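Local atomic coordinates of tail spike protein gp49 (Pseudomonas phage LKA1, PDB entry 4RU4), a protein that probably cleaves the O-specific polysaccharide of the Pseudomonas surface as the lyase of a trimeric phage tailspike. Residues 402-413 against 439-448. Numbering follows the deposited sequence.
Sequences VIDVGGNSAVLT and YLLRARLEGS
Ile403 and Leu441 pair in register on adjacent parallel strands, 403-405 and 441-446, whose axes approach to 4.8 Å and diverge by just 4°. A ladder of four bonds runs from Ile403 N to Leu440 O, from Arg442 N to Ile403 O, from Val405 N to Arg442 O (2.7 Å) and from Arg444 N to Val405 O. The tight part is the buried face carrying Ile403, Leu441, Val405 and Ala443. Leu441 sets CG anti to its own N (chi1 180°), beside Ile403 O, and its CD1 lies 3.9 Å from Ile403 CG2, while the CB atoms of Val405 and Ala443 lie 4.0 Å apart. Farther along, Leu412 CD1 meets Leu445 CD1 at 3.8 Å, and Leu412 O accepts from Glu446 N.

The other side is polar and partly solvent-accessible. Here the chain leaves its strand at Gly406, and Arg444, bent at chi3 (62°), brings its guanidinium against the carbonyls of the 406-409 loop. Its NE donates to Gly407 O at 3.0 Å, from above the carbonyl plane, and more weakly to Gly406 O. Both terminal nitrogens converge on Glu446 OE2 in a salt bridge, with NH1 also hydrogen-bonded to Thr475 OG1. A water joins Ser409 O, Val411 N and Arg444 O. Arg442 instead stays extended; Gly407 O lies over one guanidinium face, toward its rim and not hydrogen-bonded, and NE makes a salt bridge with Asp473. Asp404 OD2 accepts from Gly407 N (3.1 Å), an Asx motif, while OD1 takes the backbone N of Gly401. Strands 372-377 and 468-474 flank the pair, giving the stacked parallel coils of a pectate-lyase-like right-handed beta-helix.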
ATOM      1  N   VAL B 402      -6.635   2.943 -23.296  1.00  6.05           N
ATOM      2  CA  VAL B 402      -7.109   3.293 -21.952  1.00  9.35           C
ATOM      3  C   VAL B 402      -5.885   3.566 -21.094  1.00  8.26           C
ATOM      4  O   VAL B 402      -5.856   4.502 -20.280  1.00  7.54           O
ATOM      5  CB  VAL B 402      -7.980   2.161 -21.345  1.00  7.58           C
ATOM      6  CG1 VAL B 402      -8.309   2.445 -19.848  1.00  6.59           C
ATOM      7  CG2 VAL B 402      -9.253   1.957 -22.205  1.00  5.89           C
ATOM      8  N   ILE B 403      -4.855   2.759 -21.327  1.00  5.85           N
ATOM      9  CA  ILE B 403      -3.513   3.044 -20.863  1.00  9.12           C
ATOM     10  C   ILE B 403      -2.710   3.350 -22.116  1.00 10.97           C
ATOM     11  O   ILE B 403      -2.614   2.511 -23.030  1.00  8.30           O
ATOM     12  CB  ILE B 403      -2.903   1.837 -20.151  1.00  6.37           C
ATOM     13  CG1 ILE B 403      -3.772   1.465 -18.946  1.00  6.69           C
ATOM     14  CG2 ILE B 403      -1.426   2.138 -19.738  1.00  5.72           C
ATOM     15  CD1 ILE B 403      -3.498   0.075 -18.427  1.00 10.27           C
ATOM     16  N   ASP B 404      -2.173   4.566 -22.203  1.00  9.05           N
ATOM     17  CA  ASP B 404      -1.633   5.021 -23.471  1.00  8.34           C
ATOM     18  C   ASP B 404      -0.150   5.350 -23.415  1.00  9.78           C
ATOM     19  O   ASP B 404       0.287   6.077 -22.508  1.00  8.13           O
ATOM     20  CB  ASP B 404      -2.405   6.261 -23.960  1.00  8.66           C
ATOM     21  CG  ASP B 404      -2.038   6.639 -25.399  1.00 10.01           C
ATOM     22  OD1 ASP B 404      -2.374   5.853 -26.308  1.00 10.37           O
ATOM     23  OD2 ASP B 404      -1.403   7.700 -25.622  1.00 11.14           O
ATOM     24  N   VAL B 405       0.616   4.841 -24.387  1.00  7.77           N
ATOM     25  CA  VAL B 405       2.037   5.177 -24.506  1.00  8.07           C
ATOM     26  C   VAL B 405       2.318   5.710 -25.920  1.00  7.73           C
ATOM     27  O   VAL B 405       2.785   4.978 -26.803  1.00  8.96           O
ATOM     28  CB  VAL B 405       2.966   3.965 -24.180  1.00  9.34           C
ATOM     29  CG1 VAL B 405       4.401   4.438 -24.058  1.00 12.72           C
ATOM     30  CG2 VAL B 405       2.499   3.269 -22.895  1.00  8.59           C
ATOM     31  N   GLY B 406       2.010   6.988 -26.143  1.00 10.08           N
ATOM     32  CA  GLY B 406       2.245   7.599 -27.444  1.00 12.30           C
ATOM     33  C   GLY B 406       1.277   7.227 -28.558  1.00 10.86           C
ATOM     34  O   GLY B 406       1.632   7.309 -29.730  1.00  7.96           O
ATOM     35  N   GLY B 407       0.049   6.863 -28.196  1.00  8.79           N
ATOM     36  CA  GLY B 407      -0.952   6.501 -29.182  1.00 10.39           C
ATOM     37  C   GLY B 407      -1.155   7.588 -30.226  1.00 11.62           C
ATOM     38  O   GLY B 407      -1.222   7.304 -31.417  1.00 10.33           O
ATOM     39  N   ASN B 408      -1.240   8.833 -29.775  1.00  9.82           N
ATOM     40  CA  ASN B 408      -1.445   9.942 -30.678  1.00 12.37           C
ATOM     41  C   ASN B 408      -0.511  11.099 -30.321  1.00 10.25           C
ATOM     42  O   ASN B 408      -0.839  12.245 -30.569  1.00 13.77           O
ATOM     43  CB  ASN B 408      -2.914  10.398 -30.631  1.00 13.47           C
ATOM     44  CG  ASN B 408      -3.333  11.201 -31.866  1.00 17.50           C
ATOM     45  OD1 ASN B 408      -2.875  10.952 -32.971  1.00 20.26           O
ATOM     46  ND2 ASN B 408      -4.210  12.174 -31.665  1.00 26.27           N
ATOM     47  N   SER B 409       0.657  10.794 -29.757  1.00  8.76           N
ATOM     48  CA  SER B 409       1.624  11.832 -29.411  1.00  9.19           C
ATOM     49  C   SER B 409       3.034  11.284 -29.515  1.00 10.81           C
ATOM     50  O   SER B 409       3.212  10.068 -29.611  1.00  7.86           O
ATOM     51  CB  SER B 409       1.360  12.346 -27.986  1.00 13.11           C
ATOM     52  OG  SER B 409       1.273  11.257 -27.064  1.00 12.70           O
ATOM     53  N   ALA B 410       4.031  12.168 -29.487  1.00  7.60           N
ATOM     54  CA  ALA B 410       5.434  11.735 -29.666  1.00 11.89           C
ATOM     55  C   ALA B 410       6.141  11.473 -28.331  1.00 10.18           C
ATOM     56  O   ALA B 410       6.716  12.388 -27.718  1.00  9.18           O
ATOM     57  CB  ALA B 410       6.212  12.755 -30.500  1.00 10.38           C
ATOM     58  N   VAL B 411       6.079  10.221 -27.889  1.00  8.43           N
ATOM     59  CA  VAL B 411       6.434   9.823 -26.535  1.00  7.17           C
ATOM     60  C   VAL B 411       7.644   8.902 -26.511  1.00  7.64           C
ATOM     61  O   VAL B 411       8.499   8.986 -25.617  1.00  8.95           O
ATOM     62  CB  VAL B 411       5.219   9.080 -25.897  1.00  8.43           C
ATOM     63  CG1 VAL B 411       5.582   8.460 -24.531  1.00 10.13           C
ATOM     64  CG2 VAL B 411       4.035  10.029 -25.771  1.00  6.99           C
ATOM     65  N   LEU B 412       7.689   7.999 -27.484  1.00  7.21           N
ATOM     66  CA  LEU B 412       8.787   7.054 -27.646  1.00  7.81           C
ATOM     67  C   LEU B 412       9.577   7.517 -28.884  1.00  8.73           C
ATOM     68  O   LEU B 412       9.231   7.202 -30.030  1.00  8.86           O
ATOM     69  CB  LEU B 412       8.237   5.622 -27.794  1.00 10.38           C
ATOM     70  CG  LEU B 412       7.461   5.027 -26.590  1.00  6.90           C
ATOM     71  CD1 LEU B 412       6.805   3.629 -26.895  1.00  6.81           C
ATOM     72  CD2 LEU B 412       8.312   4.957 -25.320  1.00  6.80           C
ATOM     73  N   THR B 413      10.601   8.338 -28.649  1.00  9.27           N
ATOM     74  CA  THR B 413      11.234   9.072 -29.743  1.00  9.17           C
ATOM     75  C   THR B 413      12.737   8.933 -29.631  1.00  9.80           C
ATOM     76  O   THR B 413      13.224   8.173 -28.799  1.00  8.44           O
ATOM     77  CB  THR B 413      10.882  10.574 -29.638  1.00  9.85           C
ATOM     78  OG1 THR B 413      11.507  11.118 -28.466  1.00 10.85           O
ATOM     79  CG2 THR B 413       9.355  10.776 -29.529  1.00 11.19           C
ATOM     80  N   TYR B 439      -8.797  -0.551 -27.593  1.00  7.31           N
ATOM     81  CA  TYR B 439      -7.708  -1.359 -27.058  1.00  8.02           C
ATOM     82  C   TYR B 439      -7.355  -0.891 -25.639  1.00 10.16           C
ATOM     83  O   TYR B 439      -7.448   0.296 -25.315  1.00  8.07           O
ATOM     84  CB  TYR B 439      -6.458  -1.308 -27.962  1.00  6.88           C
ATOM     85  CG  TYR B 439      -6.328  -0.001 -28.731  1.00  9.32           C
ATOM     86  CD1 TYR B 439      -5.723   1.106 -28.161  1.00  7.40           C
ATOM     87  CD2 TYR B 439      -6.825   0.111 -30.030  1.00  6.89           C
ATOM     88  CE1 TYR B 439      -5.629   2.316 -28.856  1.00  8.45           C
ATOM     89  CE2 TYR B 439      -6.724   1.313 -30.740  1.00  7.69           C
ATOM     90  CZ  TYR B 439      -6.126   2.401 -30.142  1.00  7.67           C
ATOM     91  OH  TYR B 439      -6.035   3.576 -30.840  1.00 11.15           O
ATOM     92  N   LEU B 440      -6.982  -1.823 -24.780  1.00 12.35           N
ATOM     93  CA  LEU B 440      -6.707  -1.441 -23.387  1.00  9.24           C
ATOM     94  C   LEU B 440      -5.405  -0.669 -23.286  1.00  8.92           C
ATOM     95  O   LEU B 440      -5.308   0.321 -22.557  1.00  9.01           O
ATOM     96  CB  LEU B 440      -6.690  -2.658 -22.482  1.00  8.26           C
ATOM     97  CG  LEU B 440      -8.026  -3.413 -22.493  1.00  8.46           C
ATOM     98  CD1 LEU B 440      -7.943  -4.582 -21.547  1.00  8.82           C
ATOM     99  CD2 LEU B 440      -9.153  -2.455 -22.062  1.00  6.86           C
ATOM    100  N   LEU B 441      -4.396  -1.124 -24.013  1.00  7.24           N
ATOM    101  CA  LEU B 441      -3.108  -0.423 -23.987  1.00  8.11           C
ATOM    102  C   LEU B 441      -2.608  -0.234 -25.412  1.00  9.56           C
ATOM    103  O   LEU B 441      -2.667  -1.147 -26.236  1.00 10.11           O
ATOM    104  CB  LEU B 441      -2.057  -1.185 -23.155  1.00  7.15           C
ATOM    105  CG  LEU B 441      -0.661  -0.556 -23.047  1.00  8.41           C
ATOM    106  CD1 LEU B 441      -0.022  -0.891 -21.690  1.00 11.16           C
ATOM    107  CD2 LEU B 441       0.270  -0.956 -24.191  1.00  9.49           C
ATOM    108  N   ARG B 442      -2.107   0.960 -25.693  1.00  7.48           N
ATOM    109  CA  ARG B 442      -1.458   1.213 -26.976  1.00  6.55           C
ATOM    110  C   ARG B 442      -0.064   1.732 -26.682  1.00 10.75           C
ATOM    111  O   ARG B 442       0.106   2.572 -25.790  1.00 10.19           O
ATOM    112  CB  ARG B 442      -2.225   2.278 -27.780  1.00  7.09           C
ATOM    113  CG  ARG B 442      -1.625   2.471 -29.216  1.00 10.11           C
ATOM    114  CD  ARG B 442      -2.484   3.310 -30.115  1.00 10.00           C
ATOM    115  NE  ARG B 442      -1.947   3.320 -31.483  1.00 11.97           N
ATOM    116  CZ  ARG B 442      -2.436   4.051 -32.480  1.00 12.81           C
ATOM    117  NH1 ARG B 442      -3.461   4.861 -32.272  1.00  8.33           N
ATOM    118  NH2 ARG B 442      -1.885   3.971 -33.698  1.00 13.42           N
ATOM    119  N   ALA B 443       0.921   1.225 -27.422  1.00  7.80           N
ATOM    120  CA  ALA B 443       2.258   1.802 -27.475  1.00  6.78           C
ATOM    121  C   ALA B 443       2.606   1.965 -28.944  1.00  6.76           C
ATOM    122  O   ALA B 443       2.387   1.050 -29.745  1.00  9.65           O
ATOM    123  CB  ALA B 443       3.276   0.883 -26.773  1.00  7.85           C
ATOM    124  N   ARG B 444       3.124   3.130 -29.305  1.00  7.30           N
ATOM    125  CA  ARG B 444       3.440   3.435 -30.701  1.00  7.10           C
ATOM    126  C   ARG B 444       4.806   4.131 -30.735  1.00  9.06           C
ATOM    127  O   ARG B 444       5.021   5.150 -30.059  1.00 10.48           O
ATOM    128  CB  ARG B 444       2.367   4.332 -31.335  1.00  9.20           C
ATOM    129  CG  ARG B 444       2.651   4.690 -32.823  1.00 10.04           C
ATOM    130  CD  ARG B 444       1.538   5.569 -33.423  1.00 11.65           C
ATOM    131  NE  ARG B 444       1.489   6.810 -32.670  1.00 13.83           N
ATOM    132  CZ  ARG B 444       2.234   7.877 -32.928  1.00 16.48           C
ATOM    133  NH1 ARG B 444       3.043   7.896 -33.988  1.00 17.62           N
ATOM    134  NH2 ARG B 444       2.128   8.945 -32.148  1.00 17.30           N
ATOM    135  N   LEU B 445       5.725   3.560 -31.502  1.00 10.11           N
ATOM    136  CA  LEU B 445       7.072   4.108 -31.665  1.00  8.64           C
ATOM    137  C   LEU B 445       7.038   5.307 -32.600  1.00 10.38           C
ATOM    138  O   LEU B 445       6.479   5.230 -33.717  1.00 11.09           O
ATOM    139  CB  LEU B 445       8.010   3.044 -32.264  1.00 12.99           C
ATOM    140  CG  LEU B 445       8.800   2.081 -31.359  1.00 13.21           C
ATOM    141  CD1 LEU B 445       8.123   1.823 -29.980  1.00  9.22           C
ATOM    142  CD2 LEU B 445       9.248   0.816 -32.088  1.00 10.92           C
ATOM    143  N   GLU B 446       7.675   6.389 -32.166  1.00  7.68           N
ATOM    144  CA  GLU B 446       7.864   7.549 -33.035  1.00  7.89           C
ATOM    145  C   GLU B 446       9.325   7.986 -32.990  1.00  9.02           C
ATOM    146  O   GLU B 446       9.642   9.164 -32.761  1.00 11.96           O
ATOM    147  CB  GLU B 446       6.911   8.697 -32.681  1.00  9.07           C
ATOM    148  CG  GLU B 446       6.675   9.604 -33.922  1.00 33.15           C
ATOM    149  CD  GLU B 446       5.678  10.722 -33.683  1.00 32.39           C
ATOM    150  OE1 GLU B 446       5.946  11.851 -34.166  1.00 33.17           O
ATOM    151  OE2 GLU B 446       4.630  10.478 -33.038  1.00 26.09           O
ATOM    152  N   GLY B 447      10.219   7.023 -33.186  1.00  9.96           N
ATOM    153  CA  GLY B 447      11.610   7.362 -33.388  1.00  8.30           C
ATOM    154  C   GLY B 447      12.577   6.638 -32.483  1.00  8.03           C
ATOM    155  O   GLY B 447      13.759   6.609 -32.771  1.00  8.64           O
ATOM    156  N   SER B 448      12.098   6.109 -31.363  1.00  9.42           N
ATOM    157  CA  SER B 448      12.961   5.367 -30.454  1.00  9.73           C
ATOM    158  C   SER B 448      13.490   4.098 -31.111  1.00 10.05           C
ATOM    159  O   SER B 448      12.865   3.562 -32.029  1.00 11.00           O
ATOM    160  CB  SER B 448      12.208   5.004 -29.165  1.00  8.03           C
ATOM    161  OG  SER B 448      11.056   4.199 -29.451  1.00 10.00           O
TER
HETATM  162  O   HOH W   1       5.261   7.894 -29.512  1.00 10.89           O